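Local coordinates for protein putative Type I topoisomerase (Deinococcus radiodurans, PDB 3M4A) that binds DNA and, as a member of the type IB topoisomerase family, probably breaks and rejoins one strand at a time without ATP, at residues Leu126-Leu131 / Thr220-Tyr225; Phe136-Asp141 / Gly151-Arg156. All coordinates share one frame; numbering follows the deposited sequence.

Interaction 1 (Leu126-Leu131 / Thr220-Tyr225); sequences LMTRLL and TELNAY. With ACY (acetic acid), chain D; nucleotides of chain B.
Met127 and Leu222 mark the nearest backbone approach of two helical segments, with their CA atoms 8.0 Å apart. The axes of 126-131 and 220-225 cross steeply, at -77°, and come within 10.9 Å. Side chains bridge the gap between them. Leu222 is the central one. Its chi1 of 179° puts CG anti to the backbone N and sends it toward the other helix. Leu222 CD2 meets Met127 CE at 3.9 Å, where the two side chains pass at a slant. Leu222 CD2 also lies more loosely, 4.4 Å from Leu131 CD1. Leu222 CD1 faces the hydroxyl of Thr128. That hydroxyl also sits at the rim of the Tyr225 ring, near its plane, with Thr128 OG1 3.4 Å from Tyr225 CE2. Its polar need is met within its own helix by Met124 O. Tyr225 reaches on with its OH to Asp112, on helix 91-113. The contact between the segments is van der Waals packing. Arg129, on helix 120-134 with Thr128, serves the DNA. Arg129 NH1 donates to OP2 of DC10 of chain B at 2.9 Å, and Arg129 NH2 to OP1 of that nucleotide at 3.0 Å. Arg129 NE gives a nearly straight bond (174°) to O of an acetic acid, 2.8 Å away, probably from the crystallisation liquor and also held by His132. Asp185 pairs with NH1 as well. Three N-H groups thus fix the rotation of the guanidinium. This is a buried helix-helix crossing in the catalytic core of the type IB topoisomerase family, one helix of which also carries a DNA phosphate contact.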
# COMPACT_ATOMS: atom_id res chain seq x y z
N LEU A 126 11.22 -3.86 0.06
CA LEU A 126 11.45 -2.81 1.06
C LEU A 126 10.69 -1.53 0.67
O LEU A 126 10.03 -0.88 1.50
CB LEU A 126 12.95 -2.52 1.18
CG LEU A 126 13.82 -3.60 1.82
CD1 LEU A 126 15.31 -3.34 1.55
CD2 LEU A 126 13.56 -3.61 3.34
N MET A 127 10.75 -1.19 -0.61
CA MET A 127 10.04 -0.02 -1.12
C MET A 127 8.53 -0.16 -0.99
O MET A 127 7.85 0.79 -0.65
CB MET A 127 10.45 0.27 -2.57
CG MET A 127 11.89 0.72 -2.72
SD MET A 127 12.46 0.67 -4.43
CE MET A 127 11.96 2.31 -4.94
N THR A 128 8.02 -1.37 -1.24
CA THR A 128 6.60 -1.68 -1.13
C THR A 128 6.17 -1.58 0.33
O THR A 128 5.10 -1.05 0.63
CB THR A 128 6.25 -3.05 -1.70
OG1 THR A 128 6.62 -3.08 -3.09
CG2 THR A 128 4.75 -3.30 -1.61
N ARG A 129 7.00 -2.06 1.24
CA ARG A 129 6.70 -1.88 2.66
C ARG A 129 6.62 -0.40 3.00
O ARG A 129 5.74 0.03 3.73
CB ARG A 129 7.69 -2.61 3.57
CG ARG A 129 7.35 -2.47 5.06
CD ARG A 129 8.18 -3.40 5.89
NE ARG A 129 7.76 -4.78 5.67
CZ ARG A 129 8.32 -5.84 6.24
NH1 ARG A 129 9.28 -5.71 7.13
NH2 ARG A 129 7.85 -7.04 5.95
N LEU A 130 7.53 0.40 2.49
CA LEU A 130 7.47 1.86 2.74
C LEU A 130 6.20 2.54 2.18
O LEU A 130 5.64 3.41 2.83
CB LEU A 130 8.72 2.55 2.20
CG LEU A 130 9.98 2.23 3.01
CD1 LEU A 130 11.25 2.62 2.25
CD2 LEU A 130 9.90 2.96 4.37
N LEU A 131 5.75 2.12 1.00
CA LEU A 131 4.46 2.60 0.45
C LEU A 131 3.31 2.26 1.40
O LEU A 131 2.43 3.08 1.65
CB LEU A 131 4.18 1.97 -0.91
CG LEU A 131 5.06 2.30 -2.11
CD1 LEU A 131 4.74 1.40 -3.32
CD2 LEU A 131 4.98 3.79 -2.46
N THR A 220 9.41 2.55 -13.02
CA THR A 220 8.84 1.55 -13.93
C THR A 220 9.00 0.12 -13.41
O THR A 220 8.05 -0.66 -13.41
CB THR A 220 9.44 1.66 -15.33
OG1 THR A 220 9.26 3.00 -15.81
CG2 THR A 220 8.76 0.66 -16.31
N GLU A 221 10.19 -0.19 -12.92
CA GLU A 221 10.49 -1.51 -12.36
C GLU A 221 9.65 -1.78 -11.09
O GLU A 221 9.08 -2.86 -10.95
CB GLU A 221 11.98 -1.64 -12.06
CG GLU A 221 12.39 -3.06 -11.79
CD GLU A 221 13.87 -3.22 -11.53
OE1 GLU A 221 14.59 -2.21 -11.49
OE2 GLU A 221 14.30 -4.39 -11.36
N LEU A 222 9.56 -0.79 -10.20
CA LEU A 222 8.75 -0.95 -9.00
C LEU A 222 7.29 -1.12 -9.34
O LEU A 222 6.60 -1.96 -8.77
CB LEU A 222 8.91 0.23 -8.03
CG LEU A 222 8.08 0.15 -6.74
CD1 LEU A 222 8.35 -1.13 -5.95
CD2 LEU A 222 8.32 1.39 -5.86
N ASN A 223 6.79 -0.33 -10.29
CA ASN A 223 5.39 -0.48 -10.68
C ASN A 223 5.08 -1.86 -11.27
O ASN A 223 3.99 -2.37 -11.07
CB ASN A 223 4.96 0.66 -11.63
CG ASN A 223 4.78 2.00 -10.90
OD1 ASN A 223 4.38 2.04 -9.73
ND2 ASN A 223 5.05 3.09 -11.59
N ALA A 224 6.04 -2.46 -11.98
CA ALA A 224 5.88 -3.84 -12.47
C ALA A 224 5.81 -4.88 -11.35
O ALA A 224 5.03 -5.83 -11.41
CB ALA A 224 7.01 -4.20 -13.45
N TYR A 225 6.63 -4.68 -10.32
CA TYR A 225 6.62 -5.51 -9.13
C TYR A 225 5.26 -5.42 -8.44
O TYR A 225 4.68 -6.45 -8.07
CB TYR A 225 7.75 -5.08 -8.19
CG TYR A 225 7.87 -5.87 -6.90
CD1 TYR A 225 8.49 -7.11 -6.88
CD2 TYR A 225 7.36 -5.37 -5.71
CE1 TYR A 225 8.61 -7.84 -5.72
CE2 TYR A 225 7.46 -6.09 -4.53
CZ TYR A 225 8.10 -7.32 -4.53
OH TYR A 225 8.22 -8.07 -3.39
C ACY D . 4.66 -4.70 3.64
O ACY D . 5.70 -5.38 3.84
OXT ACY D . 4.14 -3.99 4.53
CH3 ACY D . 4.02 -4.76 2.29
P DC B 10 9.78 -9.60 7.84
OP1 DC B 10 8.61 -9.71 6.98
OP2 DC B 10 10.21 -8.24 8.25
O5' DC B 10 9.45 -10.40 9.18
C5' DC B 10 8.95 -11.74 9.08
C4' DC B 10 8.92 -12.37 10.46
O4' DC B 10 10.28 -12.56 10.94
C3' DC B 10 8.20 -11.56 11.53
O3' DC B 10 7.49 -12.41 12.40
C2' DC B 10 9.33 -10.91 12.30
C1' DC B 10 10.31 -12.06 12.28
N1 DC B 10 11.71 -11.72 12.61
C2 DC B 10 12.51 -12.74 13.15
O2 DC B 10 12.02 -13.88 13.33
N3 DC B 10 13.78 -12.46 13.47
C4 DC B 10 14.28 -11.24 13.29
N4 DC B 10 15.55 -11.02 13.62
C5 DC B 10 13.48 -10.19 12.74
C6 DC B 10 12.21 -10.48 12.42

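Interaction 2 (Phe136-Asp141 / Gly151-Arg156); sequences FRVGSD and GLSTLR
Phe136 lies with one ring face under a methyl of Leu152, and the two side chains cross at about a right angle. Leu152 CD1 stands 3.7 Å from the ring centroid of Phe136 and only 5° off the ring normal, a well-centred CH-pi contact. Leu155 also crosses the ring at about a right angle, its CD1 4.0 Å from CE1 of Phe136. Phe169 packs edge-to-face with the same ring. An alanine in place of Phe136 would probably open a gap beside Leu152 and Leu155 and leave the CD1 methyl of Leu152 without its aromatic face. Next to the ring the backbones bond directly. Leu152 N donates to Arg137 O at 2.9 Å. Val138 O takes two bonds from one residue, Ser153 N at 2.8 Å and Ser153 OG at 2.8 Å. The hydroxyl comes from above the carbonyl plane, 38° out of it. Ser153 OG lies between its own N and carbonyl carbon (chi1 70°), which turns it to this oxygen. Gly139 and Gly151 pass close, CA to CA 4.3 Å, with no side chain between them. One water donates to Ser153 OG, at 2.8 Å, and to OD1 of Asp141. The Asp141 carboxylate has further partners in Arg216 and His218. Thr154 turns inward too, and its OG1 accepts from Gly151 N. The chemistry is split: an aromatic-aliphatic patch at one end and a polar network at the other. The Ser153 hydroxyl is held by donating to Val138 O and accepting from the water, while the two donors on Val138 O would probably polarise that carbonyl.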
# COMPACT_ATOMS: atom_id res chain seq x y z
N PHE A 136 4.00 6.79 1.03
CA PHE A 136 4.73 7.51 -0.01
C PHE A 136 4.01 7.47 -1.36
O PHE A 136 3.28 6.51 -1.67
CB PHE A 136 6.08 6.86 -0.27
CG PHE A 136 7.17 7.18 0.73
CD1 PHE A 136 8.07 8.24 0.51
CD2 PHE A 136 7.37 6.37 1.84
CE1 PHE A 136 9.09 8.48 1.40
CE2 PHE A 136 8.40 6.60 2.74
CZ PHE A 136 9.26 7.67 2.53
N ARG A 137 4.25 8.50 -2.16
CA ARG A 137 4.06 8.43 -3.61
C ARG A 137 5.27 7.74 -4.23
O ARG A 137 6.38 7.82 -3.71
CB ARG A 137 3.94 9.84 -4.19
CG ARG A 137 2.79 10.67 -3.67
CD ARG A 137 2.90 12.05 -4.28
NE ARG A 137 1.86 12.98 -3.90
CZ ARG A 137 1.88 13.77 -2.83
NH1 ARG A 137 2.88 13.73 -1.96
NH2 ARG A 137 0.88 14.60 -2.62
N VAL A 138 5.08 7.07 -5.36
CA VAL A 138 6.19 6.38 -6.01
C VAL A 138 7.17 7.36 -6.70
O VAL A 138 8.38 7.19 -6.63
CB VAL A 138 5.68 5.31 -7.02
CG1 VAL A 138 6.83 4.77 -7.85
CG2 VAL A 138 4.95 4.16 -6.29
N GLY A 139 6.61 8.38 -7.35
CA GLY A 139 7.41 9.36 -8.08
C GLY A 139 7.86 8.83 -9.43
O GLY A 139 7.55 7.69 -9.80
N SER A 140 8.57 9.67 -10.18
CA SER A 140 9.17 9.26 -11.46
C SER A 140 10.38 10.14 -11.76
O SER A 140 10.44 11.28 -11.32
CB SER A 140 8.14 9.34 -12.59
OG SER A 140 7.89 10.68 -12.98
N ASP A 141 11.35 9.60 -12.51
CA ASP A 141 12.59 10.31 -12.82
C ASP A 141 12.35 11.57 -13.64
O ASP A 141 12.93 12.62 -13.36
CB ASP A 141 13.56 9.42 -13.62
CG ASP A 141 14.25 8.38 -12.77
OD1 ASP A 141 13.89 8.22 -11.59
OD2 ASP A 141 15.16 7.70 -13.30
N GLY A 151 9.83 11.66 -4.75
CA GLY A 151 8.92 10.63 -4.29
C GLY A 151 9.79 9.45 -3.91
O GLY A 151 11.00 9.53 -3.98
N LEU A 152 9.19 8.33 -3.55
CA LEU A 152 9.98 7.22 -3.02
C LEU A 152 11.11 6.78 -3.96
O LEU A 152 12.26 6.62 -3.53
CB LEU A 152 9.07 6.05 -2.68
CG LEU A 152 9.77 4.88 -1.99
CD1 LEU A 152 10.24 5.26 -0.59
CD2 LEU A 152 8.82 3.66 -1.96
N SER A 153 10.79 6.60 -5.24
CA SER A 153 11.74 6.02 -6.20
C SER A 153 12.84 6.99 -6.62
O SER A 153 13.83 6.58 -7.23
CB SER A 153 11.04 5.44 -7.42
OG SER A 153 10.49 6.44 -8.25
N THR A 154 12.67 8.27 -6.29
CA THR A 154 13.63 9.31 -6.62
C THR A 154 14.33 9.90 -5.38
O THR A 154 15.03 10.90 -5.47
CB THR A 154 12.94 10.40 -7.48
OG1 THR A 154 11.79 10.92 -6.81
CG2 THR A 154 12.48 9.78 -8.80
N LEU A 155 14.19 9.23 -4.23
CA LEU A 155 14.86 9.71 -3.03
C LEU A 155 16.36 9.57 -3.16
O LEU A 155 16.87 8.64 -3.79
CB LEU A 155 14.43 8.97 -1.75
CG LEU A 155 13.01 9.18 -1.23
CD1 LEU A 155 12.87 8.49 0.12
CD2 LEU A 155 12.68 10.66 -1.12
N ARG A 156 17.04 10.53 -2.56
CA ARG A 156 18.47 10.55 -2.44
C ARG A 156 18.85 10.11 -1.03
O ARG A 156 18.04 10.18 -0.09
CB ARG A 156 18.99 11.96 -2.73
CG ARG A 156 18.78 12.38 -4.17
CD ARG A 156 19.05 13.86 -4.36
NE ARG A 156 19.06 14.21 -5.78
CZ ARG A 156 20.13 14.14 -6.58
NH1 ARG A 156 21.32 13.76 -6.12
NH2 ARG A 156 20.00 14.47 -7.86
O HOH W 1 9.80 12.23 -8.06
O HOH W 2 11.85 6.59 -10.74

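Overall arrangement
Helix 120-134 brings in the first segment, 126-131. The chain then leaves the helix through 136-141, makes the short helix 141-147, and returns at 151-156. Interaction 2 closes this small loop. The chain next runs through the three-strand sheet 160-163, 166-172 and 178-183, helix 186-196, and strands 205-207 and 214-216 before helix 219-230 meets helix 120-134 in interaction 1. The small loop thus lies wholly within the larger one, and the two do not cross. Their centres are about 10 Å apart and they touch: Leu152 packs on Met127, and Val138 on Leu131. Together they tie helices 120-134 and 219-230 to the turns around helix 141-147, all within the catalytic core.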